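Local coordinates for protein extracellular invertase (Aspergillus kawachii, PDB 5XH8) that probably hydrolyses sucrose and related beta-fructofuranosides and has high transfructosylation activity, consistent with forming fructooligosaccharides such as 1-kestose, at residues A395-V400 with R525-L530. Sequence-based numbering, arbitrary orientation.
Sequences ASWQVV and RLFDVL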
ATOM      1  N   ALA A 395      25.214  10.212  31.403  1.00 35.42           N
ATOM      2  CA  ALA A 395      26.497   9.986  30.768  1.00 37.30           C
ATOM      3  C   ALA A 395      26.489   8.612  30.106  1.00 35.76           C
ATOM      4  O   ALA A 395      25.424   8.031  29.907  1.00 35.34           O
ATOM      5  CB  ALA A 395      27.611  10.116  31.801  1.00 39.88           C
ATOM      6  N   SER A 396      27.668   8.087  29.782  1.00 36.33           N
ATOM      7  CA  SER A 396      27.804   6.830  29.014  1.00 35.99           C
ATOM      8  C   SER A 396      28.187   5.630  29.826  1.00 35.82           C
ATOM      9  O   SER A 396      28.692   4.641  29.279  1.00 35.92           O
ATOM     10  CB  SER A 396      28.841   7.030  27.909  1.00 35.25           C
ATOM     11  OG  SER A 396      28.558   8.239  27.233  1.00 35.63           O
ATOM     12  N   TRP A 397      27.928   5.694  31.131  1.00 36.46           N
ATOM     13  CA  TRP A 397      28.251   4.593  32.027  1.00 38.14           C
ATOM     14  C   TRP A 397      27.325   4.634  33.236  1.00 40.10           C
ATOM     15  O   TRP A 397      26.652   5.637  33.472  1.00 38.97           O
ATOM     16  CB  TRP A 397      29.708   4.709  32.481  1.00 37.91           C
ATOM     17  CG  TRP A 397      29.988   6.028  33.145  1.00 39.43           C
ATOM     18  CD1 TRP A 397      29.849   6.321  34.484  1.00 38.56           C
ATOM     19  CD2 TRP A 397      30.418   7.246  32.510  1.00 39.16           C
ATOM     20  NE1 TRP A 397      30.178   7.633  34.714  1.00 38.27           N
ATOM     21  CE2 TRP A 397      30.535   8.227  33.530  1.00 38.33           C
ATOM     22  CE3 TRP A 397      30.758   7.595  31.192  1.00 37.62           C
ATOM     23  CZ2 TRP A 397      30.951   9.546  33.270  1.00 38.02           C
ATOM     24  CZ3 TRP A 397      31.148   8.914  30.925  1.00 36.99           C
ATOM     25  CH2 TRP A 397      31.246   9.874  31.967  1.00 39.29           C
ATOM     26  N   GLN A 398      27.303   3.547  33.995  1.00 41.86           N
ATOM     27  CA  GLN A 398      26.609   3.531  35.287  1.00 44.19           C
ATOM     28  C   GLN A 398      27.311   2.656  36.329  1.00 43.44           C
ATOM     29  O   GLN A 398      27.993   1.655  36.002  1.00 41.48           O
ATOM     30  CB  GLN A 398      25.164   3.074  35.121  1.00 45.81           C
ATOM     31  CG  GLN A 398      25.020   1.647  34.633  1.00 47.79           C
ATOM     32  CD  GLN A 398      23.625   1.332  34.146  1.00 50.76           C
ATOM     33  OE1 GLN A 398      22.674   2.062  34.422  1.00 50.83           O
ATOM     34  NE2 GLN A 398      23.494   0.226  33.420  1.00 53.73           N
ATOM     35  N   VAL A 399      27.100   3.039  37.589  1.00 43.01           N
ATOM     36  CA  VAL A 399      27.656   2.320  38.727  1.00 42.85           C
ATOM     37  C   VAL A 399      26.844   1.050  38.903  1.00 39.06           C
ATOM     38  O   VAL A 399      25.642   1.126  39.015  1.00 42.78           O
ATOM     39  CB  VAL A 399      27.577   3.186  40.013  1.00 45.79           C
ATOM     40  CG1 VAL A 399      27.972   2.377  41.249  1.00 46.37           C
ATOM     41  CG2 VAL A 399      28.442   4.447  39.875  1.00 43.82           C
ATOM     42  N   VAL A 400      27.492  -0.106  38.900  1.00 39.74           N
ATOM     43  CA  VAL A 400      26.806  -1.393  39.158  1.00 44.15           C
ATOM     44  C   VAL A 400      27.204  -2.097  40.479  1.00 47.49           C
ATOM     45  O   VAL A 400      26.599  -3.116  40.835  1.00 46.68           O
ATOM     46  CB  VAL A 400      26.983  -2.399  38.001  1.00 44.47           C
ATOM     47  CG1 VAL A 400      26.443  -1.803  36.701  1.00 46.41           C
ATOM     48  CG2 VAL A 400      28.430  -2.857  37.856  1.00 44.03           C
ATOM     49  N   ARG A 525      36.125  10.100  28.898  1.00 40.80           N
ATOM     50  CA  ARG A 525      36.525  10.329  30.282  1.00 40.51           C
ATOM     51  C   ARG A 525      37.487   9.239  30.706  1.00 40.04           C
ATOM     52  O   ARG A 525      37.219   8.049  30.525  1.00 38.64           O
ATOM     53  CB  ARG A 525      35.339  10.336  31.236  1.00 39.75           C
ATOM     54  CG  ARG A 525      35.754  10.338  32.715  1.00 39.46           C
ATOM     55  CD  ARG A 525      34.674  10.889  33.609  1.00 37.73           C
ATOM     56  NE  ARG A 525      34.439  12.287  33.299  1.00 36.40           N
ATOM     57  CZ  ARG A 525      33.391  12.988  33.702  1.00 36.63           C
ATOM     58  NH1 ARG A 525      32.453  12.454  34.484  1.00 40.28           N
ATOM     59  NH2 ARG A 525      33.283  14.253  33.329  1.00 36.25           N
ATOM     60  N   LEU A 526      38.610   9.676  31.264  1.00 41.59           N
ATOM     61  CA  LEU A 526      39.581   8.819  31.941  1.00 40.79           C
ATOM     62  C   LEU A 526      39.293   9.038  33.427  1.00 42.55           C
ATOM     63  O   LEU A 526      39.430  10.159  33.932  1.00 39.09           O
ATOM     64  CB  LEU A 526      41.011   9.261  31.572  1.00 41.01           C
ATOM     65  CG  LEU A 526      41.336   9.130  30.069  1.00 40.52           C
ATOM     66  CD1 LEU A 526      42.697   9.713  29.695  1.00 39.63           C
ATOM     67  CD2 LEU A 526      41.258   7.664  29.650  1.00 39.24           C
ATOM     68  N   PHE A 527      38.824   7.988  34.098  1.00 42.52           N
ATOM     69  CA  PHE A 527      38.397   8.102  35.494  1.00 46.76           C
ATOM     70  C   PHE A 527      39.609   8.022  36.430  1.00 49.19           C
ATOM     71  O   PHE A 527      40.720   7.657  36.013  1.00 46.58           O
ATOM     72  CB  PHE A 527      37.438   6.975  35.864  1.00 45.75           C
ATOM     73  CG  PHE A 527      36.182   6.943  35.046  1.00 48.38           C
ATOM     74  CD1 PHE A 527      35.083   7.724  35.399  1.00 47.94           C
ATOM     75  CD2 PHE A 527      36.083   6.102  33.938  1.00 48.54           C
ATOM     76  CE1 PHE A 527      33.916   7.679  34.650  1.00 50.41           C
ATOM     77  CE2 PHE A 527      34.916   6.059  33.182  1.00 48.06           C
ATOM     78  CZ  PHE A 527      33.835   6.844  33.540  1.00 46.73           C
ATOM     79  N   ASP A 528      39.382   8.338  37.703  1.00 49.00           N
ATOM     80  CA  ASP A 528      40.392   8.067  38.738  1.00 47.42           C
ATOM     81  C   ASP A 528      40.246   6.613  39.132  1.00 45.87           C
ATOM     82  O   ASP A 528      39.132   6.151  39.374  1.00 49.03           O
ATOM     83  CB  ASP A 528      40.226   9.029  39.918  1.00 45.07           C
ATOM     84  CG  ASP A 528      40.520  10.460  39.526  1.00 41.16           C
ATOM     85  OD1 ASP A 528      41.552  10.699  38.874  1.00 41.68           O
ATOM     86  OD2 ASP A 528      39.726  11.352  39.851  1.00 43.26           O
ATOM     87  N   VAL A 529      41.369   5.900  39.158  1.00 47.08           N
ATOM     88  CA  VAL A 529      41.412   4.460  39.347  1.00 51.92           C
ATOM     89  C   VAL A 529      42.385   4.112  40.495  1.00 56.21           C
ATOM     90  O   VAL A 529      43.322   4.860  40.759  1.00 54.04           O
ATOM     91  CB  VAL A 529      41.828   3.792  38.016  1.00 55.93           C
ATOM     92  CG1 VAL A 529      41.961   2.286  38.152  1.00 59.25           C
ATOM     93  CG2 VAL A 529      40.797   4.115  36.935  1.00 57.97           C
ATOM     94  N   LEU A 530      42.154   2.974  41.151  1.00 57.67           N
ATOM     95  CA  LEU A 530      42.940   2.527  42.301  1.00 61.94           C
ATOM     96  C   LEU A 530      43.555   1.150  42.032  1.00 63.03           C
ATOM     97  O   LEU A 530      42.833   0.187  41.806  1.00 62.60           O
ATOM     98  CB  LEU A 530      42.031   2.461  43.528  1.00 64.79           C
ATOM     99  CG  LEU A 530      42.725   2.458  44.889  1.00 69.36           C
ATOM    100  CD1 LEU A 530      43.051   3.894  45.297  1.00 69.50           C
ATOM    101  CD2 LEU A 530      41.860   1.757  45.933  1.00 66.80           C
TER
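Trp397, Arg525 and Phe527 bridge two backbone segments, 395-400 and 525-530, that lie apart and share no hydrogen bond with each other; each runs into its own strand. The contact is made by side chains alone, and all three are buried. Trp397 and Phe527 face each other across the gap and form a T-shaped (edge-to-face) pair. The Phe527 ring comes edge-on to the indole, with its plane at 87° to it. Its centroid lies 4.8 Å from that of the five-membered ring of Trp397. CZ of Phe527 leads, 3.6 Å from CE2 of Trp397, and CE1 of Phe527 sits equally close to the same atom. The indole is held from its other face too, where the methyl of Ala395 packs near the rim. Its NE1 is hydrogen-bonded to Ala390 O, which would help hold the ring's rotation.

Arg525 crosses the indole at about a right angle and meets the edge of its six-membered ring. NH1 of Arg525 lies 3.5 Å from CZ2 of Trp397, at the rim of the indole and close to its plane, and CD of Arg525 lies 3.9 Å from CH2 of Trp397. The guanidinium is tilted 58° to the indole, so the two do not stack. The Arg525 chain bends at chi3 (-64°), and this brings NH1 to the rim of the indole. Higher up the side chain, CG of Arg525 packs over a face of Phe527, off-centre. The charge is met by salt bridges to Glu392 and Glu496, and NH1 is also hydrogen-bonded to Leu389 O.

Strand 398-403 pairs with 408-418 in the sheet that includes 37-47, whereas 528-531 belongs to a sheet of the C-terminal region. This is consistent with a contact where the beta-propeller meets the C-terminal beta-sandwich, the two-domain fold of GH32 enzymes.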